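Local coordinates for uncharacterized protein (Mycobacterium tuberculosis CAS/NITR204, PDB 5VYQ), which probably transfers a formyl group from a folate cofactor to the sugar amine of dTDP-4-amino-4,6-dideoxyglucose, working as a dimer, at residues R62-V65 with A66-V69; S151-S154 with S155-Y159; L193-K196 with K197-E200; F216-R219 with L220-L223. All coordinates share one frame; numbering follows the deposited sequence. Where two conformers were deposited one is given.

Interaction 1 (R62-V65 with A66-V69); sequences RCDV and AERV
D64 meets E67 across the first turn of helix 65-75, and its side chain can be followed outward atom by atom. CB of D64, the first atom out from the backbone, lies 3.8 Å from OE2 of E67. CG is anti to the backbone N (chi1 -176°), which swings the carboxylate over the beginning of the helix, and this CG of D64 rests 3.6 Å from CG of E67. OD1 of D64 then accepts from the backbone N of E67 at 3.2 Å; the N-H points at it fairly straight, 160°, but comes from well above the carboxylate plane rather than within it. This is an N-cap: D64 is the residue right before the helix, and its side chain takes up an amide that has no carbonyl of a preceding turn to bond. OD1 has a second donor in the side-chain amide of Q86, whose oxygen in turn receives N of V65, so one glutamine braces the cap from the neighbouring loop. OD2 of D64, the other tip, faces the E67 carboxylate, 3.8 Å from its OE2. The two carboxylates are stacked with nearly parallel planes, so two like charges sit close together, which probably costs some energy here at the surface. R68 closes the turn by giving its N to O of D64 at 3.0 Å, while its guanidinium leads away to a salt bridge with E71.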
loop_
_atom_site.group_PDB
_atom_site.type_symbol
_atom_site.label_atom_id
_atom_site.label_comp_id
_atom_site.label_asym_id
_atom_site.label_seq_id
_atom_site.Cartn_x
_atom_site.Cartn_y
_atom_site.Cartn_z
ATOM N N ARG A 62 -17.407 22.721 24.666
ATOM C CA ARG A 62 -16.012 23.173 24.683
ATOM C C ARG A 62 -15.596 23.883 25.978
ATOM O O ARG A 62 -16.389 24.587 26.627
ATOM C CB ARG A 62 -15.739 24.051 23.477
ATOM C CG ARG A 62 -16.059 23.402 22.138
ATOM C CD ARG A 62 -15.662 24.298 20.988
ATOM N NE ARG A 62 -15.790 23.546 19.740
ATOM C CZ ARG A 62 -14.857 22.768 19.206
ATOM N NH1 ARG A 62 -13.665 22.612 19.761
ATOM N NH2 ARG A 62 -15.121 22.140 18.068
ATOM N N CYS A 63 -14.321 23.718 26.348
ATOM C CA CYS A 63 -13.734 24.443 27.456
ATOM C C CYS A 63 -12.331 24.878 27.113
ATOM O O CYS A 63 -11.475 24.050 26.762
ATOM C CB CYS A 63 -13.720 23.550 28.689
ATOM S SG CYS A 63 -12.968 24.311 30.146
ATOM N N ASP A 64 -12.108 26.188 27.170
ATOM C CA ASP A 64 -10.792 26.752 26.922
ATOM C C ASP A 64 -10.109 26.776 28.278
ATOM O O ASP A 64 -10.297 27.665 29.119
ATOM C CB ASP A 64 -10.863 28.148 26.303
ATOM C CG ASP A 64 -9.497 28.689 25.972
ATOM O OD1 ASP A 64 -8.519 28.417 26.725
ATOM O OD2 ASP A 64 -9.427 29.405 24.960
ATOM N N VAL A 65 -9.215 25.807 28.446
ATOM C CA VAL A 65 -8.523 25.570 29.665
ATOM C C VAL A 65 -7.683 26.754 30.129
ATOM O O VAL A 65 -7.640 27.050 31.315
ATOM C CB VAL A 65 -7.748 24.242 29.475
ATOM C CG1 VAL A 65 -6.563 24.108 30.383
ATOM C CG2 VAL A 65 -8.718 23.085 29.596
ATOM N N ALA A 66 -7.020 27.426 29.202
ATOM C CA ALA A 66 -6.212 28.574 29.541
ATOM C C ALA A 66 -7.069 29.731 30.072
ATOM O O ALA A 66 -6.676 30.401 31.003
ATOM C CB ALA A 66 -5.398 29.010 28.333
ATOM N N GLU A 67 -8.228 29.976 29.487
ATOM C CA GLU A 67 -9.066 31.059 29.978
ATOM C C GLU A 67 -9.779 30.697 31.284
ATOM O O GLU A 67 -10.108 31.593 32.058
ATOM C CB GLU A 67 -10.127 31.448 28.945
ATOM C CG GLU A 67 -9.564 31.897 27.605
ATOM C CD GLU A 67 -10.640 32.308 26.608
ATOM O OE1 GLU A 67 -10.320 33.110 25.695
ATOM O OE2 GLU A 67 -11.803 31.844 26.711
ATOM N N ARG A 68 -10.028 29.410 31.519
ATOM C CA ARG A 68 -10.889 28.985 32.609
ATOM C C ARG A 68 -10.153 28.371 33.801
ATOM O O ARG A 68 -10.809 27.793 34.680
ATOM C CB ARG A 68 -11.917 27.982 32.078
ATOM C CG ARG A 68 -12.854 28.549 31.025
ATOM C CD ARG A 68 -14.041 29.233 31.696
ATOM N NE ARG A 68 -13.757 30.387 32.533
ATOM C CZ ARG A 68 -13.610 31.637 32.093
ATOM N NH1 ARG A 68 -13.655 31.922 30.804
ATOM N NH2 ARG A 68 -13.406 32.620 32.957
ATOM N N VAL A 69 -8.839 28.560 33.871
ATOM C CA VAL A 69 -8.001 27.940 34.916
ATOM C C VAL A 69 -8.533 28.179 36.325
ATOM O O VAL A 69 -8.616 27.242 37.168
ATOM C CB VAL A 69 -6.536 28.452 34.918
ATOM C CG1 VAL A 69 -5.711 27.734 35.975
ATOM C CG2 VAL A 69 -5.878 28.304 33.564
#

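Interaction 2 (S151-S154 with S155-Y159); sequences SWDS and SGSVY. With 0FX (dTDP-4-amino-4,6-dideoxyglucose), chain D; EDO (1,2-ethanediol), chain E.
S154 and S157 form a capping box at the start of helix 155-179: each serine side chain accepts from the other's backbone N. The two halves differ in strength. N of S154 reaches OG of S157 at 2.9 Å, whereas the return bond, from N of S157 to OG of S154, is long and weak at 3.3 Å although it is just as straight. Both hydroxyls stand between the backbone N and the carbonyl carbon (chi1 55° and 64°), the rotation that turns S154 OG forward to the amide of S157 and S157 OG back to that of S154.

The tight part lies beside the box, round D153. OG of S157, already an acceptor, donates its proton to OD1 of D153 at 2.6 Å, meeting the oxygen on its anti side and a little out of the carboxylate plane. CG2 of V158 packs against CB of D153 at 3.6 Å, the two side chains crossing at about a right angle. R161 forms a salt bridge with OD2, so the capping serine's partner is itself held in place.

Toward S151 and W152 the contact is looser. Neither touches the helix turn; O of S151 accepts from an ethanediol, probably from the crystallisation liquor, its OG bonds D235 of the second subunit, and the W152 ring makes a cation-pi contact with R239 of that subunit. The turn's other end serves the nucleotide-sugar pocket. There the deoxyribose carbon C4 of dTDP-4-amino-4,6-dideoxyglucose sits over one face of the Y159 ring, and OH of Y159 donates to the ligand's phosphate oxygen O4P at 2.6 Å.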
loop_
_atom_site.group_PDB
_atom_site.type_symbol
_atom_site.label_atom_id
_atom_site.label_comp_id
_atom_site.label_asym_id
_atom_site.label_seq_id
_atom_site.Cartn_x
_atom_site.Cartn_y
_atom_site.Cartn_z
ATOM N N SER A 151 5.756 -7.454 12.881
ATOM C CA SER A 151 6.419 -7.082 11.630
ATOM C C SER A 151 5.454 -6.619 10.572
ATOM O O SER A 151 5.866 -5.878 9.664
ATOM C CB SER A 151 7.195 -8.284 11.078
ATOM O OG SER A 151 6.309 -9.341 10.708
ATOM N N TRP A 152 4.195 -7.028 10.671
ATOM C CA TRP A 152 3.168 -6.608 9.755
ATOM C C TRP A 152 2.358 -5.393 10.223
ATOM O O TRP A 152 1.428 -4.974 9.549
ATOM C CB TRP A 152 2.214 -7.755 9.424
ATOM C CG TRP A 152 1.566 -8.346 10.611
ATOM C CD1 TRP A 152 0.361 -7.997 11.160
ATOM C CD2 TRP A 152 2.089 -9.417 11.427
ATOM N NE1 TRP A 152 0.109 -8.799 12.271
ATOM C CE2 TRP A 152 1.161 -9.654 12.459
ATOM C CE3 TRP A 152 3.260 -10.176 11.382
ATOM C CZ2 TRP A 152 1.359 -10.640 13.432
ATOM C CZ3 TRP A 152 3.448 -11.172 12.332
ATOM C CH2 TRP A 152 2.503 -11.380 13.352
ATOM N N ASP A 153 2.687 -4.826 11.382
ATOM C CA ASP A 153 1.889 -3.715 11.927
ATOM C C ASP A 153 2.208 -2.400 11.183
ATOM O O ASP A 153 3.319 -2.165 10.692
ATOM C CB ASP A 153 2.160 -3.490 13.397
ATOM C CG ASP A 153 1.196 -4.297 14.316
ATOM O OD1 ASP A 153 -0.007 -4.392 14.015
ATOM O OD2 ASP A 153 1.691 -4.847 15.323
ATOM N N SER A 154 1.191 -1.551 11.109
ATOM C CA SER A 154 1.318 -0.160 10.706
ATOM C C SER A 154 0.958 0.720 11.884
ATOM O O SER A 154 0.486 0.211 12.922
ATOM C CB SER A 154 0.341 0.061 9.546
ATOM O OG SER A 154 -0.954 -0.315 9.944
ATOM N N SER A 155 1.148 2.016 11.717
ATOM C CA SER A 155 0.624 2.947 12.719
ATOM C C SER A 155 -0.857 2.675 13.038
ATOM O O SER A 155 -1.291 2.606 14.202
ATOM C CB SER A 155 0.849 4.384 12.301
ATOM O OG SER A 155 0.114 5.252 13.153
ATOM N N GLY A 156 -1.669 2.455 12.010
ATOM C CA GLY A 156 -3.108 2.299 12.211
ATOM C C GLY A 156 -3.438 1.037 12.997
ATOM O O GLY A 156 -4.270 1.044 13.885
ATOM N N SER A 157 -2.779 -0.075 12.695
ATOM C CA SER A 157 -3.087 -1.314 13.372
ATOM C C SER A 157 -2.609 -1.279 14.830
ATOM O O SER A 157 -3.298 -1.786 15.715
ATOM C CB SER A 157 -2.575 -2.533 12.640
ATOM O OG SER A 157 -1.163 -2.594 12.536
ATOM N N VAL A 158 -1.450 -0.685 15.083
ATOM C CA VAL A 158 -0.960 -0.553 16.466
ATOM C C VAL A 158 -1.895 0.364 17.267
ATOM O O VAL A 158 -2.286 0.066 18.399
ATOM C CB VAL A 158 0.469 -0.051 16.547
ATOM C CG1 VAL A 158 0.862 0.270 18.002
ATOM C CG2 VAL A 158 1.412 -1.052 15.883
ATOM N N TYR A 159 -2.284 1.476 16.668
ATOM C CA TYR A 159 -3.114 2.470 17.343
ATOM C C TYR A 159 -4.450 1.866 17.777
ATOM O O TYR A 159 -4.913 2.130 18.885
ATOM C CB TYR A 159 -3.363 3.644 16.400
ATOM C CG TYR A 159 -3.983 4.832 17.090
ATOM C CD1 TYR A 159 -3.283 5.617 17.972
ATOM C CD2 TYR A 159 -5.318 5.095 16.907
ATOM C CE1 TYR A 159 -3.891 6.699 18.612
ATOM C CE2 TYR A 159 -5.953 6.138 17.553
ATOM C CZ TYR A 159 -5.228 6.937 18.402
ATOM O OH TYR A 159 -5.819 7.995 19.018
HETATM O O4P 0FX D . -4.089 9.842 19.696
HETATM P P2 0FX D . -4.180 11.329 19.745
HETATM O O3P 0FX D . -5.442 11.906 20.349
HETATM O O1G 0FX D . -2.793 11.726 20.469
HETATM C C1G 0FX D . -2.159 12.977 20.272
HETATM C C2G 0FX D . -0.683 12.786 20.642
HETATM O O2G 0FX D . -0.194 11.723 19.813
HETATM C C3G 0FX D . -0.577 12.344 22.112
HETATM O O3G 0FX D . 0.777 11.965 22.460
HETATM C C4G 0FX D . -1.204 13.416 22.994
HETATM N N4A 0FX D . -1.133 12.910 24.385
HETATM C C5G 0FX D . -2.644 13.652 22.537
HETATM C C6G 0FX D . -3.148 14.929 23.208
HETATM O O5G 0FX D . -2.771 13.943 21.135
HETATM O OPP 0FX D . -3.947 11.985 18.293
HETATM P P 0FX D . -4.922 12.032 17.006
HETATM O O1P 0FX D . -4.702 13.356 16.384
HETATM O O2P 0FX D . -6.290 11.543 17.407
HETATM O O5 0FX D . -4.330 10.914 16.019
HETATM C C5 0FX D . -4.473 9.538 16.286
HETATM C C4 0FX D . -3.540 8.761 15.379
HETATM O O4 0FX D . -3.960 8.965 14.032
HETATM C C3 0FX D . -2.074 9.192 15.357
HETATM O O3 0FX D . -1.340 8.548 16.405
HETATM C C2 0FX D . -1.546 8.764 14.001
HETATM C C1 0FX D . -2.804 8.959 13.186
HETATM N N11 0FX D . -2.785 10.226 12.445
HETATM C C61 0FX D . -3.490 11.324 12.788
HETATM C C51 0FX D . -3.449 12.471 12.018
HETATM C C5A 0FX D . -4.219 13.689 12.462
HETATM C C21 0FX D . -2.139 10.253 11.212
HETATM O O21 0FX D . -1.492 9.174 10.836
HETATM N N31 0FX D . -2.068 11.344 10.449
HETATM C C41 0FX D . -2.770 12.438 10.821
HETATM O O41 0FX D . -2.703 13.518 10.016
HETATM C C1 EDO E . 8.870 -4.809 8.239
HETATM O O1 EDO E . 8.520 -5.488 9.448
HETATM C C2 EDO E . 10.355 -5.075 8.035
HETATM O O2 EDO E . 11.152 -4.499 9.061
#

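Interaction 3 (L193-K196 with K197-E200); sequences LNLK and KDFE. With FON (N-{[4-({[(6R)-2-amino-5-formyl-4-oxo-1,4,5,6,7,8-hexahydropteridin-6-yl]methyl}amino)phenyl]carbonyl}-L-glutamic acid), chain C.
D198 reaches back to L195: N of L195, the N-cap residue of helix 196-203, donates to OD2 of D198 at 2.8 Å, almost perfectly straight (175°) and on the anti lone pair of that oxygen. D198 has CG anti to its own carbonyl carbon (chi1 -60°), which turns the carboxylate back toward the amide of L195, just after strand 193-194. The backbone adds a sound bond from N of E200 to O of K196, 2.9 Å, and two weak ones into O of L195, from N of D198 and N of F199.

The charged pair is slacker. NZ of K196 stands 3.7 Å from OE2 of E200, a long salt bridge, and OE1 of E200 turns to R203.

Contacts with the bound folinic acid form a third group. N of K196 donates to its benzoyl oxygen O at 3.2 Å, CD of K196 lies 3.4 Å from its carboxylate oxygen OE2, and CD1 of L195 touches its O1 carboxylate oxygen at 3.6 Å.

Strand 193-194 pairs in parallel with strand 110-111, while N194, D198 and F199 all pack on F117 of helix 114-121, and F113, just before that helix, meets the F199 ring edge-to-face.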
loop_
_atom_site.group_PDB
_atom_site.type_symbol
_atom_site.label_atom_id
_atom_site.label_comp_id
_atom_site.label_asym_id
_atom_site.label_seq_id
_atom_site.Cartn_x
_atom_site.Cartn_y
_atom_site.Cartn_z
ATOM N N LEU A 193 11.461 13.124 23.305
ATOM C CA LEU A 193 10.210 13.826 22.993
ATOM C C LEU A 193 10.159 14.166 21.554
ATOM O O LEU A 193 11.087 14.790 21.079
ATOM C CB LEU A 193 10.135 15.135 23.773
ATOM C CG LEU A 193 8.972 16.089 23.638
ATOM C CD1 LEU A 193 7.623 15.453 23.976
ATOM C CD2 LEU A 193 9.128 17.410 24.385
ATOM N N ASN A 194 9.042 13.821 20.891
ATOM C CA ASN A 194 8.777 14.197 19.514
ATOM C C ASN A 194 7.606 15.171 19.460
ATOM O O ASN A 194 6.565 14.999 20.138
ATOM C CB ASN A 194 8.465 12.968 18.663
ATOM C CG ASN A 194 9.639 12.009 18.573
ATOM O OD1 ASN A 194 10.732 12.391 18.144
ATOM N ND2 ASN A 194 9.422 10.760 18.953
ATOM N N LEU A 195 7.756 16.207 18.644
ATOM C CA LEU A 195 6.699 17.180 18.479
ATOM C C LEU A 195 6.092 17.048 17.070
ATOM O O LEU A 195 6.632 16.340 16.199
ATOM C CB LEU A 195 7.169 18.605 18.746
ATOM C CG LEU A 195 7.776 18.913 20.123
ATOM C CD1 LEU A 195 8.239 20.361 20.172
ATOM C CD2 LEU A 195 6.740 18.681 21.214
ATOM N N LYS A 196 4.968 17.736 16.891
ATOM C CA LYS A 196 4.261 17.718 15.612
ATOM C C LYS A 196 5.230 17.923 14.448
ATOM O O LYS A 196 5.155 17.206 13.417
ATOM C CB LYS A 196 3.115 18.744 15.613
ATOM C CG LYS A 196 2.279 18.663 14.339
ATOM C CD LYS A 196 1.111 19.651 14.362
ATOM C CE LYS A 196 0.255 19.560 13.105
ATOM N NZ LYS A 196 1.119 19.724 11.911
ATOM N N LYS A 197 6.163 18.866 14.573
ATOM C CA LYS A 197 7.110 19.076 13.483
ATOM C C LYS A 197 8.005 17.901 13.113
ATOM O O LYS A 197 8.444 17.747 11.958
ATOM C CB LYS A 197 8.020 20.282 13.767
ATOM C CG LYS A 197 8.912 20.136 15.000
ATOM C CD LYS A 197 10.270 20.818 14.848
ATOM C CE LYS A 197 11.272 19.897 14.151
ATOM N NZ LYS A 197 12.266 20.599 13.288
ATOM N N ASP A 198 8.388 17.105 14.107
ATOM C CA ASP A 198 9.166 15.907 13.861
ATOM C C ASP A 198 8.395 14.895 13.007
ATOM O O ASP A 198 8.990 14.225 12.157
ATOM C CB ASP A 198 9.618 15.264 15.178
ATOM C CG ASP A 198 10.479 16.189 16.006
ATOM O OD1 ASP A 198 11.576 16.548 15.507
ATOM O OD2 ASP A 198 10.040 16.539 17.126
ATOM N N PHE A 199 7.075 14.797 13.206
ATOM C CA PHE A 199 6.225 13.969 12.358
ATOM C C PHE A 199 6.106 14.578 10.963
ATOM O O PHE A 199 6.269 13.892 9.945
ATOM C CB PHE A 199 4.826 13.824 12.977
ATOM C CG PHE A 199 3.893 13.040 12.135
ATOM C CD1 PHE A 199 4.027 11.665 12.051
ATOM C CD2 PHE A 199 2.920 13.673 11.400
ATOM C CE1 PHE A 199 3.177 10.927 11.254
ATOM C CE2 PHE A 199 2.074 12.924 10.616
ATOM C CZ PHE A 199 2.204 11.571 10.530
ATOM N N GLU A 200 5.851 15.885 10.886
ATOM C CA GLU A 200 5.773 16.529 9.546
ATOM C C GLU A 200 7.046 16.318 8.766
ATOM O O GLU A 200 7.067 15.972 7.571
ATOM C CB GLU A 200 5.431 18.041 9.668
ATOM C CG GLU A 200 4.049 18.261 10.280
ATOM C CD GLU A 200 2.973 17.571 9.464
ATOM O OE1 GLU A 200 2.960 17.867 8.255
ATOM O OE2 GLU A 200 2.174 16.774 10.000
HETATM N N1 FON C . -0.269 19.743 29.521
HETATM C C2 FON C . 0.919 19.561 30.088
HETATM N NA2 FON C . 1.404 20.546 30.897
HETATM N N3 FON C . 1.612 18.437 29.842
HETATM C C4 FON C . 1.163 17.448 29.031
HETATM O O4 FON C . 1.824 16.397 28.854
HETATM C C4A FON C . -0.166 17.605 28.415
HETATM N N5 FON C . -0.772 16.712 27.516
HETATM C C6 FON C . -1.730 17.336 26.587
HETATM C C7 FON C . -2.782 18.062 27.429
HETATM N N8 FON C . -2.111 19.043 28.246
HETATM C C8A FON C . -0.873 18.841 28.735
HETATM C C9 FON C . -1.057 18.252 25.541
HETATM N N10 FON C . -0.222 17.439 24.662
HETATM C C11 FON C . 2.041 18.961 21.521
HETATM C C12 FON C . 2.099 17.609 21.858
HETATM C C13 FON C . 1.332 17.124 22.912
HETATM C C14 FON C . 0.490 17.967 23.628
HETATM C C15 FON C . 0.421 19.318 23.306
HETATM C C16 FON C . 1.200 19.808 22.256
HETATM C C FON C . 2.897 19.473 20.356
HETATM O O FON C . 3.492 18.709 19.565
HETATM N N FON C . 2.967 20.797 20.185
HETATM C CA FON C . 3.662 21.438 19.069
HETATM C CB FON C . 2.747 22.387 18.278
HETATM C CG FON C . 1.553 21.599 17.729
HETATM C CD FON C . 0.774 22.227 16.590
HETATM O OE1 FON C . 1.342 23.065 15.859
HETATM O OE2 FON C . -0.409 21.845 16.388
HETATM C CT FON C . 4.866 22.161 19.596
HETATM O O1 FON C . 5.742 22.442 18.743
HETATM O O2 FON C . 4.946 22.425 20.822
HETATM C CP1 FON C . -0.476 15.482 27.493
HETATM O O3 FON C . -0.987 14.711 26.689
#

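Interaction 4 (F216-R219 with L220-L223); sequences FLNR and LRAL. With EDO (1,2-ethanediol), chain E.
OD1 of N218 is gripped side-on by the R221 guanidinium: NE donates at 2.8 Å and NH2 at 3.0 Å, both from the same face of the amide plane. The oxygen lies in the guanidinium plane, but the amide is turned about 50° against it, so NH2 arrives from above the carbonyl plane. R221 starts with CG between its backbone N and carbonyl carbon (chi1 74°) and then runs extended, which lays it alongside N218. Hydroxyl O2 of an ethanediol, probably from the crystallisation liquor, also donates to OD1 of N218 at 2.9 Å. On another side of helix 213-222, CG of L220 stands over one face of the F216 ring, a CH-pi contact with 4.0 Å to the centroid, and CD1 of L220 presses on CE2 of F216 at 3.4 Å. These two also meet the second subunit, F216 against its F213 and L220 against its L220, so this face belongs to the dimer interface. R219 runs beside L223 and gives NE to O of L202. NH1 of R221 donates to the backbone O of E150 and of D153. The buried charge of R221 is thus probably solvated by neutral carbonyl and amide oxygens, without a carboxylate among these partners, tying helix 213-222 to the loop leading into helix 155-179.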
loop_
_atom_site.group_PDB
_atom_site.type_symbol
_atom_site.label_atom_id
_atom_site.label_comp_id
_atom_site.label_asym_id
_atom_site.label_seq_id
_atom_site.Cartn_x
_atom_site.Cartn_y
_atom_site.Cartn_z
ATOM N N PHE A 216 13.364 0.808 5.125
ATOM C CA PHE A 216 12.344 1.469 4.327
ATOM C C PHE A 216 10.909 1.014 4.633
ATOM O O PHE A 216 9.968 1.819 4.683
ATOM C CB PHE A 216 12.666 1.298 2.851
ATOM C CG PHE A 216 11.744 2.036 1.975
ATOM C CD1 PHE A 216 11.713 3.441 2.031
ATOM C CD2 PHE A 216 10.894 1.357 1.113
ATOM C CE1 PHE A 216 10.860 4.195 1.243
ATOM C CE2 PHE A 216 10.041 2.098 0.306
ATOM C CZ PHE A 216 10.025 3.500 0.394
ATOM N N LEU A 217 10.723 -0.291 4.772
ATOM C CA LEU A 217 9.408 -0.822 5.062
ATOM C C LEU A 217 8.951 -0.303 6.430
ATOM O O LEU A 217 7.764 -0.005 6.609
ATOM C CB LEU A 217 9.426 -2.350 5.047
ATOM C CG LEU A 217 9.392 -3.044 3.673
ATOM C CD1 LEU A 217 9.872 -4.497 3.773
ATOM C CD2 LEU A 217 8.002 -2.962 3.057
ATOM N N ASN A 218 9.869 -0.184 7.397
ATOM C CA ASN A 218 9.508 0.402 8.697
ATOM C C ASN A 218 9.050 1.849 8.559
ATOM O O ASN A 218 7.991 2.230 9.088
ATOM C CB ASN A 218 10.650 0.308 9.689
ATOM C CG ASN A 218 10.853 -1.098 10.209
ATOM O OD1 ASN A 218 10.025 -1.990 10.026
ATOM N ND2 ASN A 218 11.987 -1.298 10.839
ATOM N N ARG A 219 9.746 2.626 7.730
ATOM C CA ARG A 219 9.253 3.980 7.461
ATOM C C ARG A 219 7.860 4.031 6.878
ATOM O O ARG A 219 7.025 4.839 7.318
ATOM C CB ARG A 219 10.251 4.696 6.547
ATOM C CG ARG A 219 9.966 6.140 6.162
ATOM C CD ARG A 219 10.089 7.101 7.339
ATOM N NE ARG A 219 10.311 8.441 6.811
ATOM C CZ ARG A 219 11.444 8.879 6.276
ATOM N NH1 ARG A 219 11.465 10.096 5.733
ATOM N NH2 ARG A 219 12.553 8.140 6.315
ATOM N N LEU A 220 7.613 3.252 5.834
ATOM C CA LEU A 220 6.334 3.277 5.174
ATOM C C LEU A 220 5.206 2.791 6.070
ATOM O O LEU A 220 4.134 3.370 6.093
ATOM C CB LEU A 220 6.313 2.423 3.929
ATOM C CG LEU A 220 7.192 2.867 2.790
ATOM C CD1 LEU A 220 6.920 1.904 1.642
ATOM C CD2 LEU A 220 6.861 4.298 2.413
ATOM N N ARG A 221 5.444 1.715 6.822
ATOM C CA ARG A 221 4.348 1.203 7.646
ATOM C C ARG A 221 4.110 2.153 8.846
ATOM O O ARG A 221 2.996 2.271 9.358
ATOM C CB ARG A 221 4.668 -0.245 8.085
ATOM C CG ARG A 221 5.704 -0.456 9.161
ATOM C CD ARG A 221 6.186 -1.900 9.152
ATOM N NE ARG A 221 7.207 -2.224 10.151
ATOM C CZ ARG A 221 6.998 -2.834 11.310
ATOM N NH1 ARG A 221 5.792 -3.154 11.730
ATOM N NH2 ARG A 221 8.049 -3.161 12.030
ATOM N N ALA A 222 5.182 2.768 9.350
ATOM C CA ALA A 222 5.023 3.777 10.385
ATOM C C ALA A 222 4.105 4.929 9.956
ATOM O O ALA A 222 3.400 5.515 10.802
ATOM C CB ALA A 222 6.369 4.297 10.850
ATOM N N LEU A 223 4.135 5.262 8.654
ATOM C CA LEU A 223 3.359 6.340 8.100
ATOM C C LEU A 223 2.059 5.909 7.487
ATOM O O LEU A 223 1.337 6.707 6.913
ATOM C CB LEU A 223 4.200 7.110 7.061
ATOM C CG LEU A 223 5.451 7.761 7.649
ATOM C CD1 LEU A 223 6.458 8.261 6.611
ATOM C CD2 LEU A 223 5.020 8.915 8.549
HETATM C C1 EDO E . 8.870 -4.809 8.239
HETATM O O1 EDO E . 8.520 -5.488 9.448
HETATM C C2 EDO E . 10.355 -5.075 8.035
HETATM O O2 EDO E . 11.152 -4.499 9.061
#

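How the interactions relate
The four contacts follow one another along the chain, and three of them are helix starts; interaction 4 lies at the end of helix 213-222. Interaction 1 stands apart, at the head of helix 65-75 in the formyltransferase part, its centre 35 Å from that of interaction 2 and 38 Å from that of interaction 4. The other three cluster. Interactions 2 and 4, with centres 10 Å apart, touch directly: R221 bonds to D153 and S155, and both contacts reach the second subunit. F199 of interaction 3 packs on L223 of interaction 4, whereas interactions 2 and 3 do not touch. Interaction 2 lines the nucleotide-sugar pocket and interaction 3 the folate pocket, so these contacts probably connect both binding sites to the dimer-forming region.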